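ThermoDBP-single stranded DNA binding protein (Thermoproteus tenax, PDB 3TEK) binds single-stranded DNA and probably takes over the role of the canonical single-stranded DNA-binding protein in the Thermoproteales. Local coordinates at residues Ile28-Gly33 and Pro50-Leu55; Arg39-Tyr44 and Lys98-Glu103; Asn77-Arg80 and Lys84-Glu87; Arg90-Gly95 and Leu131-Asp136. All coordinates share one frame; numbering follows the deposited sequence.

Interaction 1. Residues Ile28-Gly33 and Pro50-Leu55; sequences IRWNTG and PEFFKL
Thr32 and Leu55, the latter in the first turn of helix 52-68, bring the two backbones closest, with 7.1 Å between their CA atoms. Leu55 N bonds back to Glu51 O in that turn. No hydrogen bond joins the segments, and the join is made by apolar side chains. Trp30, its CG anti to the backbone N (chi1 173°), extends its six-membered ring toward the helix and turns its edge to the face of Phe52, an offset edge-to-face pair with planes at 70°. The closest atoms are Trp30 CH2 and Phe52 CE1, 3.5 Å apart. Beside this pair, Trp30 CZ2 abuts Leu55 CB at 3.7 Å, also at the indole edge. Farther along, Leu55 CD1 lies 4.0 Å from Thr32 O. An Asx turn shapes the chain here: Gly33 N donates to Asn31 OD1 from above the carbonyl plane. Trp30 also touches Leu56 and Ala59 of helix 52-68 and Thr120 and Leu122 of strand 116-124, while Phe52 packs edge-to-face with Phe93 of helix 83-108, placing the contact between sheet and helices.

Interaction 2. Residues Arg39-Tyr44 and Lys98-Glu103; sequences RLFGRY and KWFFEE
Phe41, of the short helix 37-41, packs against Phe100 and Phe101 of the long helix 83-108, forming a small aromatic cluster where the two helices meet. The backbones stay well apart, the nearest CA atoms being those of Phe41 and Phe100 at 9.7 Å, and no hydrogen bond crosses between the segments. Among the aromatic contacts, the rings of Phe41 and Phe100 are inclined at 46°, their centroids 5.8 Å apart. With CG anti to the backbone N (chi1 178°), Phe100 brings its ring next to Phe41 CE2, and the same ring also meets Phe116. Phe101 takes the other course, CG anti to its carbonyl carbon, and its ring runs past Phe41 in the opposite direction. Within the helix, Phe100 CD2 sits over the centre of the Phe101 ring. Aliphatic neighbours include Leu40, whose CD2 lies over one face of Phe41, and Ala37, which touches both Phe100 and Phe101. Phe41 CE2 reaches Phe100 CB at 3.8 Å, whereas Phe41 CD2 is 4.2 Å from Phe101 CE2.

Interaction 3. Residues Asn77-Arg80 and Lys84-Glu87; sequences NRIR and KFRE
Arg86 turns back at its second torsion (chi2 -74°), which carries its guanidinium to the carbonyl of Arg80, while Phe85, with CG anti to the backbone N, turns one ring face to Ile79 CD1. Arg86 NE donates to Arg80 O with an N-H...O angle of 158°; the modelled separation of Arg86 NE and Arg80 O, 2.5 Å, is unusually short, and its exact value is doubtful. The acceptor lies near the guanidinium plane, and NE in turn lies in the carbonyl plane. Arg86 NH2 adds a weak bond to Arg80 O at 3.1 Å. These bonds tie the backbone at Arg80 to the first turns of helix 83-108, across the short connection between consecutive helices 71-79 and 83-108, in which Ser82 OG is hydrogen-bonded to both Ile79 O and Phe85 N. Ile79 O presses against Phe85 CB at 3.2 Å. The like charges of the two arginines would probably disfavour their approach, offset by the bonds to Arg80 O; the guanidinium planes stand 85° apart, with Arg86 NH2 over a face of Arg80 and 3.7 Å from Arg80 NH1.

Interaction 4. Residues Arg90-Gly95 and Leu131-Asp136; sequences RELFDG and LLWNRD
The indole of Trp133 has Leu92 CD1 over one face, while Arg135 CG, the last modelled atom of that side chain, lies over the opposite face near the rim. Leu92 makes a CH-pi contact: its CD1 stands 3.7 Å from the centroid of the five-membered ring of Trp133, 17° off the ring normal, and is closest to Trp133 CG at 3.5 Å. In the leucine, chi1 (179°) sets CG anti to the backbone N, and chi2 (54°) then places CD1 over the five-membered ring. Farther out, the six-membered ring reaches the helix backbone, Trp133 CH2 lying 3.4 Å from Gly95 O. Gly95, without a side chain, presents its backbone directly to this ring. Trp133 NE1 is hydrogen-bonded to Thr120 OG1 of the adjacent strand 116-124, and weakly to Thr138 OG1, which helps to orient the ring. At the other end of the contact, a water lies 3.0 Å from Leu131 O and makes at most a weak bond to Glu91 OE1. Between the two segments no direct hydrogen bond forms, although Leu131 N is bonded to Thr88 OG1, earlier in the same helix. The contact is thus apolar in character, consistent with dispersion, including the CH-pi contact, providing most of its attraction.

In the fold
Helix 83-108 carries one side of interactions 2, 3 and 4. Interaction 3 lies near its start, about 23 Å centre to centre from interaction 2, with interaction 4 between them; Phe85 CE1 touches Leu131 CD2 at 3.7 Å, joining interactions 3 and 4. Interactions 1 and 4 reach the same antiparallel sheet and also meet between the helices, where Phe52 CZ is 3.7 Å from Leu92 CG and Phe53 CZ is 3.5 Å from Phe93 CG. A salt bridge from Glu51 OE2 to Arg39 NH2 connects interactions 1 and 2, which cross along the chain. Interaction 3 is the outlying one, about 15 Å from the chain centre, against 4 Å for interaction 1. No DNA is present to mark the binding surface.

Interaction 1. Residues Ile28-Gly33 and Pro50-Leu55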
loop_
_atom_site.group_PDB
_atom_site.type_symbol
_atom_site.label_atom_id
_atom_site.label_comp_id
_atom_site.label_asym_id
_atom_site.label_seq_id
_atom_site.Cartn_x
_atom_site.Cartn_y
_atom_site.Cartn_z
ATOM N N ILE A 28 -5.042 -5.259 -6.263
ATOM C CA ILE A 28 -3.614 -5.072 -6.153
ATOM C C ILE A 28 -3.087 -5.778 -4.902
ATOM O O ILE A 28 -3.577 -5.564 -3.791
ATOM C CB ILE A 28 -3.242 -3.609 -6.083
ATOM C CG1 ILE A 28 -3.779 -2.850 -7.305
ATOM C CG2 ILE A 28 -1.727 -3.447 -5.969
ATOM C CD1 ILE A 28 -3.415 -1.416 -7.281
ATOM N N ARG A 29 -2.080 -6.620 -5.110
ATOM C CA ARG A 29 -1.355 -7.256 -4.034
ATOM C C ARG A 29 -0.051 -6.506 -3.896
ATOM O O ARG A 29 0.741 -6.471 -4.832
ATOM C CB ARG A 29 -1.089 -8.730 -4.347
ATOM C CG ARG A 29 -2.365 -9.558 -4.442
ATOM C CD ARG A 29 -2.146 -10.961 -4.981
ATOM N NE ARG A 29 -3.444 -11.557 -5.313
ATOM C CZ ARG A 29 -3.845 -11.978 -6.517
ATOM N NH1 ARG A 29 -3.042 -11.932 -7.579
ATOM N NH2 ARG A 29 -5.069 -12.488 -6.650
ATOM N N TRP A 30 0.177 -5.926 -2.722
ATOM C CA TRP A 30 1.289 -5.015 -2.530
ATOM C C TRP A 30 2.137 -5.403 -1.324
ATOM O O TRP A 30 1.634 -5.493 -0.215
ATOM C CB TRP A 30 0.728 -3.597 -2.386
ATOM C CG TRP A 30 1.717 -2.533 -2.023
ATOM C CD1 TRP A 30 2.983 -2.395 -2.495
ATOM C CD2 TRP A 30 1.510 -1.450 -1.108
ATOM N NE1 TRP A 30 3.580 -1.297 -1.941
ATOM C CE2 TRP A 30 2.704 -0.697 -1.078
ATOM C CE3 TRP A 30 0.446 -1.058 -0.300
ATOM C CZ2 TRP A 30 2.858 0.441 -0.283
ATOM C CZ3 TRP A 30 0.599 0.075 0.493
ATOM C CH2 TRP A 30 1.799 0.814 0.489
ATOM N N ASN A 31 3.415 -5.667 -1.552
ATOM C CA ASN A 31 4.358 -5.854 -0.446
ATOM C C ASN A 31 5.251 -4.647 -0.368
ATOM O O ASN A 31 5.847 -4.269 -1.345
ATOM C CB ASN A 31 5.206 -7.126 -0.601
ATOM C CG ASN A 31 6.061 -7.450 0.669
ATOM O OD1 ASN A 31 6.474 -6.552 1.421
ATOM N ND2 ASN A 31 6.323 -8.740 0.897
ATOM N N THR A 32 5.345 -4.059 0.822
ATOM C CA THR A 32 6.095 -2.825 1.037
ATOM C C THR A 32 7.572 -2.999 0.809
ATOM O O THR A 32 8.289 -2.032 0.528
ATOM C CB THR A 32 5.976 -2.353 2.507
ATOM O OG1 THR A 32 6.563 -3.334 3.377
ATOM C CG2 THR A 32 4.510 -2.132 2.879
ATOM N N GLY A 33 8.031 -4.230 0.997
ATOM C CA GLY A 33 9.432 -4.516 1.067
ATOM C C GLY A 33 9.922 -4.386 2.480
ATOM O O GLY A 33 9.198 -3.950 3.402
ATOM N N PRO A 50 7.248 10.134 4.798
ATOM C CA PRO A 50 6.844 8.744 4.716
ATOM C C PRO A 50 7.023 8.206 3.301
ATOM O O PRO A 50 6.546 8.804 2.335
ATOM C CB PRO A 50 5.364 8.789 5.092
ATOM C CG PRO A 50 5.251 9.925 5.985
ATOM C CD PRO A 50 6.206 10.950 5.444
ATOM N N GLU A 51 7.723 7.083 3.193
ATOM C CA GLU A 51 7.939 6.436 1.901
ATOM C C GLU A 51 6.628 5.835 1.395
ATOM O O GLU A 51 6.458 5.623 0.199
ATOM C CB GLU A 51 9.002 5.350 2.028
ATOM C CG GLU A 51 9.784 5.090 0.756
ATOM C CD GLU A 51 10.943 4.125 0.967
ATOM O OE1 GLU A 51 11.471 3.620 -0.050
ATOM O OE2 GLU A 51 11.322 3.876 2.141
ATOM N N PHE A 52 5.715 5.588 2.330
ATOM C CA PHE A 52 4.441 4.940 2.058
ATOM C C PHE A 52 3.796 5.394 0.757
ATOM O O PHE A 52 3.404 4.569 -0.066
ATOM C CB PHE A 52 3.461 5.198 3.186
ATOM C CG PHE A 52 2.126 4.570 2.960
ATOM C CD1 PHE A 52 1.874 3.270 3.380
ATOM C CD2 PHE A 52 1.120 5.257 2.309
ATOM C CE1 PHE A 52 0.632 2.686 3.179
ATOM C CE2 PHE A 52 -0.116 4.668 2.093
ATOM C CZ PHE A 52 -0.355 3.380 2.524
ATOM N N PHE A 53 3.684 6.705 0.602
ATOM C CA PHE A 53 2.910 7.300 -0.489
ATOM C C PHE A 53 3.546 7.115 -1.855
ATOM O O PHE A 53 2.864 6.834 -2.850
ATOM C CB PHE A 53 2.640 8.773 -0.169
ATOM C CG PHE A 53 1.661 8.942 0.961
ATOM C CD1 PHE A 53 0.321 8.640 0.766
ATOM C CD2 PHE A 53 2.075 9.316 2.218
ATOM C CE1 PHE A 53 -0.598 8.767 1.805
ATOM C CE2 PHE A 53 1.162 9.438 3.270
ATOM C CZ PHE A 53 -0.158 9.146 3.067
ATOM N N LYS A 54 4.868 7.233 -1.868
ATOM C CA LYS A 54 5.683 6.976 -3.036
ATOM C C LYS A 54 5.570 5.521 -3.456
ATOM O O LYS A 54 5.433 5.213 -4.646
ATOM C CB LYS A 54 7.144 7.304 -2.720
ATOM C CG LYS A 54 8.021 7.499 -3.931
ATOM C CD LYS A 54 9.497 7.882 -3.536
ATOM C CE LYS A 54 9.578 9.116 -2.619
ATOM N NZ LYS A 54 9.431 10.454 -3.299
ATOM N N LEU A 55 5.627 4.622 -2.470
ATOM C CA LEU A 55 5.486 3.198 -2.741
ATOM C C LEU A 55 4.068 2.907 -3.268
ATOM O O LEU A 55 3.894 2.205 -4.263
ATOM C CB LEU A 55 5.811 2.365 -1.488
ATOM C CG LEU A 55 7.272 2.538 -0.959
ATOM C CD1 LEU A 55 7.467 1.868 0.403
ATOM C CD2 LEU A 55 8.337 2.063 -1.957
#

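Interaction 2. Residues Arg39-Tyr44 and Lys98-Glu103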
loop_
_atom_site.group_PDB
_atom_site.type_symbol
_atom_site.label_atom_id
_atom_site.label_comp_id
_atom_site.label_asym_id
_atom_site.label_seq_id
_atom_site.Cartn_x
_atom_site.Cartn_y
_atom_site.Cartn_z
ATOM N N ARG A 39 11.084 4.669 8.313
ATOM C CA ARG A 39 11.189 4.826 6.852
ATOM C C ARG A 39 9.834 4.830 6.200
ATOM O O ARG A 39 9.551 5.644 5.328
ATOM C CB ARG A 39 11.989 3.688 6.221
ATOM C CG ARG A 39 13.477 3.680 6.523
ATOM C CD ARG A 39 14.176 2.551 5.735
ATOM N NE ARG A 39 13.739 2.460 4.336
ATOM C CZ ARG A 39 14.087 3.294 3.357
ATOM N NH1 ARG A 39 14.898 4.327 3.582
ATOM N NH2 ARG A 39 13.615 3.092 2.129
ATOM N N LEU A 40 8.995 3.897 6.622
ATOM C CA LEU A 40 7.725 3.670 5.948
ATOM C C LEU A 40 6.663 4.691 6.360
ATOM O O LEU A 40 5.970 5.250 5.501
ATOM C CB LEU A 40 7.217 2.252 6.219
ATOM C CG LEU A 40 5.859 1.912 5.583
ATOM C CD1 LEU A 40 5.882 1.932 4.041
ATOM C CD2 LEU A 40 5.394 0.564 6.161
ATOM N N PHE A 41 6.525 4.894 7.666
ATOM C CA PHE A 41 5.445 5.715 8.225
ATOM C C PHE A 41 5.912 7.064 8.751
ATOM O O PHE A 41 5.077 7.918 9.025
ATOM C CB PHE A 41 4.736 5.006 9.389
ATOM C CG PHE A 41 4.032 3.730 9.021
ATOM C CD1 PHE A 41 3.058 3.704 8.033
ATOM C CD2 PHE A 41 4.331 2.546 9.696
ATOM C CE1 PHE A 41 2.400 2.507 7.717
ATOM C CE2 PHE A 41 3.685 1.359 9.398
ATOM C CZ PHE A 41 2.719 1.334 8.399
ATOM N N GLY A 42 7.220 7.251 8.898
ATOM C CA GLY A 42 7.775 8.450 9.543
ATOM C C GLY A 42 8.589 9.353 8.629
ATOM O O GLY A 42 8.405 9.354 7.405
ATOM N N ARG A 43 9.512 10.108 9.225
ATOM C CA ARG A 43 10.256 11.150 8.501
ATOM C C ARG A 43 11.646 10.724 7.985
ATOM O O ARG A 43 12.376 11.554 7.440
ATOM C CB ARG A 43 10.399 12.392 9.391
ATOM C CG ARG A 43 11.571 12.330 10.366
ATOM C CD ARG A 43 11.310 13.141 11.616
ATOM N NE ARG A 43 12.202 12.772 12.716
ATOM C CZ ARG A 43 12.122 11.641 13.417
ATOM N NH1 ARG A 43 11.196 10.726 13.142
ATOM N NH2 ARG A 43 12.986 11.415 14.400
ATOM N N TYR A 44 12.009 9.453 8.161
ATOM C CA TYR A 44 13.340 8.956 7.766
ATOM C C TYR A 44 13.399 8.445 6.319
ATOM O O TYR A 44 14.475 8.110 5.821
ATOM C CB TYR A 44 13.815 7.848 8.717
ATOM C CG TYR A 44 14.120 8.317 10.129
ATOM C CD1 TYR A 44 15.327 8.946 10.430
ATOM C CD2 TYR A 44 13.207 8.114 11.166
ATOM C CE1 TYR A 44 15.613 9.371 11.728
ATOM C CE2 TYR A 44 13.481 8.535 12.465
ATOM C CZ TYR A 44 14.685 9.161 12.739
ATOM O OH TYR A 44 14.963 9.578 14.022
ATOM N N LYS A 98 -2.185 2.595 12.022
ATOM C CA LYS A 98 -2.894 2.244 13.254
ATOM C C LYS A 98 -2.805 0.733 13.539
ATOM O O LYS A 98 -2.519 0.291 14.651
ATOM C CB LYS A 98 -4.362 2.668 13.150
ATOM C CG LYS A 98 -5.116 2.578 14.487
ATOM C CD LYS A 98 -6.467 3.321 14.470
ATOM C CE LYS A 98 -7.670 2.379 14.369
ATOM N NZ LYS A 98 -8.970 3.057 14.725
ATOM N N TRP A 99 -3.098 -0.058 12.529
ATOM C CA TRP A 99 -2.916 -1.490 12.633
ATOM C C TRP A 99 -1.482 -1.855 13.100
ATOM O O TRP A 99 -1.330 -2.717 13.967
ATOM C CB TRP A 99 -3.236 -2.168 11.298
ATOM C CG TRP A 99 -2.871 -3.578 11.311
ATOM C CD1 TRP A 99 -3.582 -4.594 11.865
ATOM C CD2 TRP A 99 -1.671 -4.155 10.784
ATOM N NE1 TRP A 99 -2.898 -5.781 11.711
ATOM C CE2 TRP A 99 -1.722 -5.541 11.053
ATOM C CE3 TRP A 99 -0.565 -3.636 10.110
ATOM C CZ2 TRP A 99 -0.701 -6.431 10.659
ATOM C CZ3 TRP A 99 0.441 -4.508 9.700
ATOM C CH2 TRP A 99 0.372 -5.890 9.991
ATOM N N PHE A 100 -0.459 -1.200 12.540
ATOM C CA PHE A 100 0.938 -1.557 12.865
ATOM C C PHE A 100 1.268 -1.235 14.301
ATOM O O PHE A 100 1.798 -2.051 15.017
ATOM C CB PHE A 100 1.934 -0.821 11.990
ATOM C CG PHE A 100 3.362 -1.138 12.329
ATOM C CD1 PHE A 100 3.936 -2.329 11.910
ATOM C CD2 PHE A 100 4.107 -0.276 13.104
ATOM C CE1 PHE A 100 5.275 -2.642 12.228
ATOM C CE2 PHE A 100 5.448 -0.568 13.449
ATOM C CZ PHE A 100 6.035 -1.754 13.012
ATOM N N PHE A 101 0.935 -0.028 14.727
ATOM C CA PHE A 101 1.304 0.399 16.055
ATOM C C PHE A 101 0.413 -0.170 17.122
ATOM O O PHE A 101 0.892 -0.477 18.197
ATOM C CB PHE A 101 1.363 1.914 16.143
ATOM C CG PHE A 101 2.565 2.483 15.487
ATOM C CD1 PHE A 101 3.812 2.352 16.082
ATOM C CD2 PHE A 101 2.465 3.123 14.249
ATOM C CE1 PHE A 101 4.945 2.854 15.474
ATOM C CE2 PHE A 101 3.590 3.652 13.641
ATOM C CZ PHE A 101 4.838 3.508 14.243
ATOM N N GLU A 102 -0.870 -0.322 16.838
ATOM C CA GLU A 102 -1.822 -0.698 17.881
ATOM C C GLU A 102 -2.129 -2.193 17.936
ATOM O O GLU A 102 -2.620 -2.673 18.960
ATOM C CB GLU A 102 -3.116 0.088 17.739
ATOM C CG GLU A 102 -2.906 1.584 17.868
ATOM C CD GLU A 102 -4.197 2.389 17.940
ATOM O OE1 GLU A 102 -4.117 3.623 17.735
ATOM O OE2 GLU A 102 -5.276 1.811 18.204
ATOM N N GLU A 103 -1.856 -2.922 16.851
ATOM C CA GLU A 103 -2.090 -4.359 16.827
ATOM C C GLU A 103 -0.803 -5.148 16.586
ATOM O O GLU A 103 -0.452 -6.004 17.381
ATOM C CB GLU A 103 -3.155 -4.721 15.791
ATOM C CG GLU A 103 -4.559 -4.253 16.155
ATOM C CD GLU A 103 -5.534 -4.429 15.003
ATOM O OE1 GLU A 103 -5.989 -3.413 14.425
ATOM O OE2 GLU A 103 -5.834 -5.587 14.655
#

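Interaction 3. Residues Asn77-Arg80 and Lys84-Glu87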
loop_
_atom_site.group_PDB
_atom_site.type_symbol
_atom_site.label_atom_id
_atom_site.label_comp_id
_atom_site.label_asym_id
_atom_site.label_seq_id
_atom_site.Cartn_x
_atom_site.Cartn_y
_atom_site.Cartn_z
ATOM N N ASN A 77 -2.986 9.493 -14.245
ATOM C CA ASN A 77 -2.846 10.953 -14.228
ATOM C C ASN A 77 -4.139 11.667 -13.863
ATOM O O ASN A 77 -4.111 12.653 -13.148
ATOM C CB ASN A 77 -2.281 11.467 -15.564
ATOM C CG ASN A 77 -0.788 11.254 -15.672
ATOM O OD1 ASN A 77 -0.103 11.125 -14.657
ATOM N ND2 ASN A 77 -0.273 11.198 -16.903
ATOM N N ARG A 78 -5.270 11.140 -14.324
ATOM C CA ARG A 78 -6.552 11.670 -13.903
ATOM C C ARG A 78 -6.812 11.460 -12.402
ATOM O O ARG A 78 -7.140 12.405 -11.691
ATOM C CB ARG A 78 -7.677 11.030 -14.681
ATOM C CG ARG A 78 -9.043 11.471 -14.194
ATOM C CD ARG A 78 -10.093 11.050 -15.165
ATOM N NE ARG A 78 -10.116 9.605 -15.326
ATOM C CZ ARG A 78 -10.697 8.746 -14.483
ATOM N NH1 ARG A 78 -11.302 9.167 -13.367
ATOM N NH2 ARG A 78 -10.658 7.442 -14.749
ATOM N N ILE A 79 -6.691 10.227 -11.922
ATOM C CA ILE A 79 -7.114 9.940 -10.561
ATOM C C ILE A 79 -6.145 10.435 -9.513
ATOM O O ILE A 79 -6.553 10.725 -8.368
ATOM C CB ILE A 79 -7.407 8.434 -10.330
ATOM C CG1 ILE A 79 -6.141 7.592 -10.392
ATOM C CG2 ILE A 79 -8.397 7.937 -11.327
ATOM C CD1 ILE A 79 -6.367 6.171 -9.916
ATOM N N ARG A 80 -4.878 10.559 -9.922
ATOM C CA ARG A 80 -3.771 10.861 -9.023
ATOM C C ARG A 80 -4.005 12.066 -8.107
ATOM O O ARG A 80 -3.586 12.062 -6.947
ATOM C CB ARG A 80 -2.491 11.099 -9.823
ATOM C CG ARG A 80 -1.282 11.168 -8.958
ATOM C CD ARG A 80 0.009 11.177 -9.769
ATOM N NE ARG A 80 0.927 12.198 -9.278
ATOM C CZ ARG A 80 0.704 13.502 -9.344
ATOM N NH1 ARG A 80 -0.405 13.983 -9.918
ATOM N NH2 ARG A 80 1.608 14.334 -8.854
ATOM N N LYS A 84 -11.023 11.874 -4.297
ATOM C CA LYS A 84 -11.307 10.500 -3.852
ATOM C C LYS A 84 -10.056 9.625 -3.682
ATOM O O LYS A 84 -9.930 8.889 -2.699
ATOM C CB LYS A 84 -12.274 9.796 -4.802
ATOM C CG LYS A 84 -12.996 8.636 -4.162
ATOM C CD LYS A 84 -14.277 9.100 -3.449
ATOM C CE LYS A 84 -14.624 8.235 -2.275
ATOM N NZ LYS A 84 -15.976 8.588 -1.720
ATOM N N PHE A 85 -9.150 9.690 -4.634
ATOM C CA PHE A 85 -7.882 8.939 -4.521
ATOM C C PHE A 85 -7.007 9.454 -3.405
ATOM O O PHE A 85 -6.454 8.661 -2.648
ATOM C CB PHE A 85 -7.102 8.968 -5.806
ATOM C CG PHE A 85 -5.850 8.120 -5.796
ATOM C CD1 PHE A 85 -5.929 6.739 -5.805
ATOM C CD2 PHE A 85 -4.604 8.713 -5.821
ATOM C CE1 PHE A 85 -4.766 5.945 -5.816
ATOM C CE2 PHE A 85 -3.425 7.931 -5.845
ATOM C CZ PHE A 85 -3.508 6.555 -5.847
ATOM N N ARG A 86 -6.892 10.775 -3.288
ATOM C CA ARG A 86 -6.023 11.348 -2.253
ATOM C C ARG A 86 -6.582 11.019 -0.872
ATOM O O ARG A 86 -5.841 10.617 0.035
ATOM C CB ARG A 86 -5.864 12.872 -2.404
ATOM C CG ARG A 86 -5.136 13.359 -3.654
ATOM C CD ARG A 86 -3.628 13.120 -3.573
ATOM N NE ARG A 86 -2.978 13.351 -4.879
ATOM C CZ ARG A 86 -2.207 14.395 -5.207
ATOM N NH1 ARG A 86 -1.928 15.366 -4.326
ATOM N NH2 ARG A 86 -1.703 14.458 -6.435
ATOM N N GLU A 87 -7.894 11.189 -0.709
ATOM C CA GLU A 87 -8.541 10.890 0.580
ATOM C C GLU A 87 -8.439 9.402 0.973
ATOM O O GLU A 87 -8.126 9.077 2.113
ATOM C CB GLU A 87 -10.009 11.294 0.551
ATOM C CG GLU A 87 -10.818 10.767 1.735
ATOM C CD GLU A 87 -10.248 11.248 3.056
ATOM O OE1 GLU A 87 -9.500 12.262 3.028
ATOM O OE2 GLU A 87 -10.524 10.622 4.122
#

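Interaction 4. Residues Arg90-Gly95 and Leu131-Asp136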
loop_
_atom_site.group_PDB
_atom_site.type_symbol
_atom_site.label_atom_id
_atom_site.label_comp_id
_atom_site.label_asym_id
_atom_site.label_seq_id
_atom_site.Cartn_x
_atom_site.Cartn_y
_atom_site.Cartn_z
ATOM N N ARG A 90 -4.992 8.401 1.946
ATOM C CA ARG A 90 -4.762 8.806 3.335
ATOM C C ARG A 90 -5.430 7.886 4.340
ATOM O O ARG A 90 -4.889 7.681 5.410
ATOM C CB ARG A 90 -5.227 10.240 3.596
ATOM C CG ARG A 90 -4.255 11.265 3.081
ATOM C CD ARG A 90 -3.088 11.391 4.170
ATOM N NE ARG A 90 -1.945 12.210 3.759
ATOM C CZ ARG A 90 -0.860 12.431 4.509
ATOM N NH1 ARG A 90 -0.735 11.910 5.732
ATOM N NH2 ARG A 90 0.115 13.189 4.033
ATOM N N GLU A 91 -6.612 7.366 3.993
ATOM C CA GLU A 91 -7.358 6.480 4.893
ATOM C C GLU A 91 -6.642 5.149 5.011
ATOM O O GLU A 91 -6.597 4.562 6.077
ATOM C CB GLU A 91 -8.807 6.285 4.399
ATOM C CG GLU A 91 -9.710 7.498 4.671
ATOM C CD GLU A 91 -11.076 7.389 4.027
ATOM O OE1 GLU A 91 -11.430 6.281 3.615
ATOM O OE2 GLU A 91 -11.816 8.407 3.936
ATOM N N LEU A 92 -6.071 4.685 3.898
ATOM C CA LEU A 92 -5.197 3.509 3.899
ATOM C C LEU A 92 -3.947 3.687 4.772
ATOM O O LEU A 92 -3.563 2.779 5.524
ATOM C CB LEU A 92 -4.769 3.178 2.466
ATOM C CG LEU A 92 -3.829 2.000 2.300
ATOM C CD1 LEU A 92 -4.391 0.729 2.955
ATOM C CD2 LEU A 92 -3.538 1.816 0.771
ATOM N N PHE A 93 -3.307 4.843 4.639
ATOM C CA PHE A 93 -2.091 5.139 5.382
ATOM C C PHE A 93 -2.384 5.136 6.888
ATOM O O PHE A 93 -1.670 4.506 7.672
ATOM C CB PHE A 93 -1.543 6.492 4.932
ATOM C CG PHE A 93 -0.401 7.022 5.781
ATOM C CD1 PHE A 93 0.894 6.551 5.613
ATOM C CD2 PHE A 93 -0.622 8.044 6.707
ATOM C CE1 PHE A 93 1.972 7.083 6.379
ATOM C CE2 PHE A 93 0.432 8.578 7.457
ATOM C CZ PHE A 93 1.723 8.088 7.288
ATOM N N ASP A 94 -3.451 5.828 7.269
ATOM C CA ASP A 94 -3.863 5.908 8.674
ATOM C C ASP A 94 -4.286 4.561 9.232
ATOM O O ASP A 94 -3.923 4.228 10.338
ATOM C CB ASP A 94 -5.023 6.888 8.861
ATOM C CG ASP A 94 -4.569 8.325 8.832
ATOM O OD1 ASP A 94 -3.379 8.576 8.505
ATOM O OD2 ASP A 94 -5.401 9.221 9.148
ATOM N N GLY A 95 -5.065 3.811 8.458
ATOM C CA GLY A 95 -5.521 2.510 8.878
ATOM C C GLY A 95 -4.377 1.518 9.032
ATOM O O GLY A 95 -4.362 0.747 9.993
ATOM N N LEU A 131 -10.097 3.786 -3.524
ATOM C CA LEU A 131 -9.142 2.787 -3.122
ATOM C C LEU A 131 -9.721 2.024 -1.904
ATOM O O LEU A 131 -10.074 2.645 -0.892
ATOM C CB LEU A 131 -7.880 3.563 -2.771
ATOM C CG LEU A 131 -6.527 2.935 -2.548
ATOM C CD1 LEU A 131 -6.320 1.752 -3.499
ATOM C CD2 LEU A 131 -5.388 3.985 -2.732
ATOM N N LEU A 132 -9.940 0.717 -1.919
ATOM C CA LEU A 132 -10.525 -0.027 -0.792
ATOM C C LEU A 132 -9.443 -0.940 -0.234
ATOM O O LEU A 132 -8.716 -1.608 -0.979
ATOM C CB LEU A 132 -11.775 -0.828 -1.228
ATOM C CG LEU A 132 -12.920 -0.009 -1.869
ATOM C CD1 LEU A 132 -13.849 -0.873 -2.728
ATOM C CD2 LEU A 132 -13.733 0.839 -0.824
ATOM N N TRP A 133 -9.274 -0.906 1.078
ATOM C CA TRP A 133 -8.284 -1.729 1.756
ATOM C C TRP A 133 -8.938 -3.059 2.139
ATOM O O TRP A 133 -9.949 -3.054 2.817
ATOM C CB TRP A 133 -7.830 -1.020 3.018
ATOM C CG TRP A 133 -6.786 -1.729 3.795
ATOM C CD1 TRP A 133 -5.915 -2.691 3.360
ATOM C CD2 TRP A 133 -6.469 -1.492 5.155
ATOM N NE1 TRP A 133 -5.095 -3.079 4.380
ATOM C CE2 TRP A 133 -5.415 -2.363 5.500
ATOM C CE3 TRP A 133 -6.985 -0.645 6.122
ATOM C CZ2 TRP A 133 -4.860 -2.399 6.770
ATOM C CZ3 TRP A 133 -6.437 -0.691 7.418
ATOM C CH2 TRP A 133 -5.387 -1.566 7.718
ATOM N N ASN A 134 -8.349 -4.174 1.692
ATOM C CA ASN A 134 -8.789 -5.530 2.039
ATOM C C ASN A 134 -8.022 -5.934 3.289
ATOM O O ASN A 134 -7.075 -6.720 3.209
ATOM C CB ASN A 134 -8.507 -6.463 0.846
ATOM C CG ASN A 134 -9.207 -7.822 0.935
ATOM O OD1 ASN A 134 -10.199 -8.000 1.639
ATOM N ND2 ASN A 134 -8.688 -8.791 0.164
ATOM N N ARG A 135 -8.399 -5.330 4.422
ATOM C CA ARG A 135 -7.635 -5.457 5.681
ATOM C C ARG A 135 -7.442 -6.903 6.110
ATOM O O ARG A 135 -6.406 -7.238 6.682
ATOM C CB ARG A 135 -8.312 -4.748 6.884
ATOM C CG ARG A 135 -8.925 -3.392 6.620
ATOM N N ASP A 136 -8.471 -7.729 5.889
ATOM C CA ASP A 136 -8.431 -9.160 6.288
ATOM C C ASP A 136 -7.215 -9.880 5.696
ATOM O O ASP A 136 -6.761 -10.859 6.261
ATOM C CB ASP A 136 -9.695 -9.919 5.856
ATOM C CG ASP A 136 -10.960 -9.450 6.586
ATOM O OD1 ASP A 136 -10.843 -8.674 7.569
ATOM O OD2 ASP A 136 -12.069 -9.901 6.176
HETATM O O HOH W 1 -11.806 3.892 1.241
#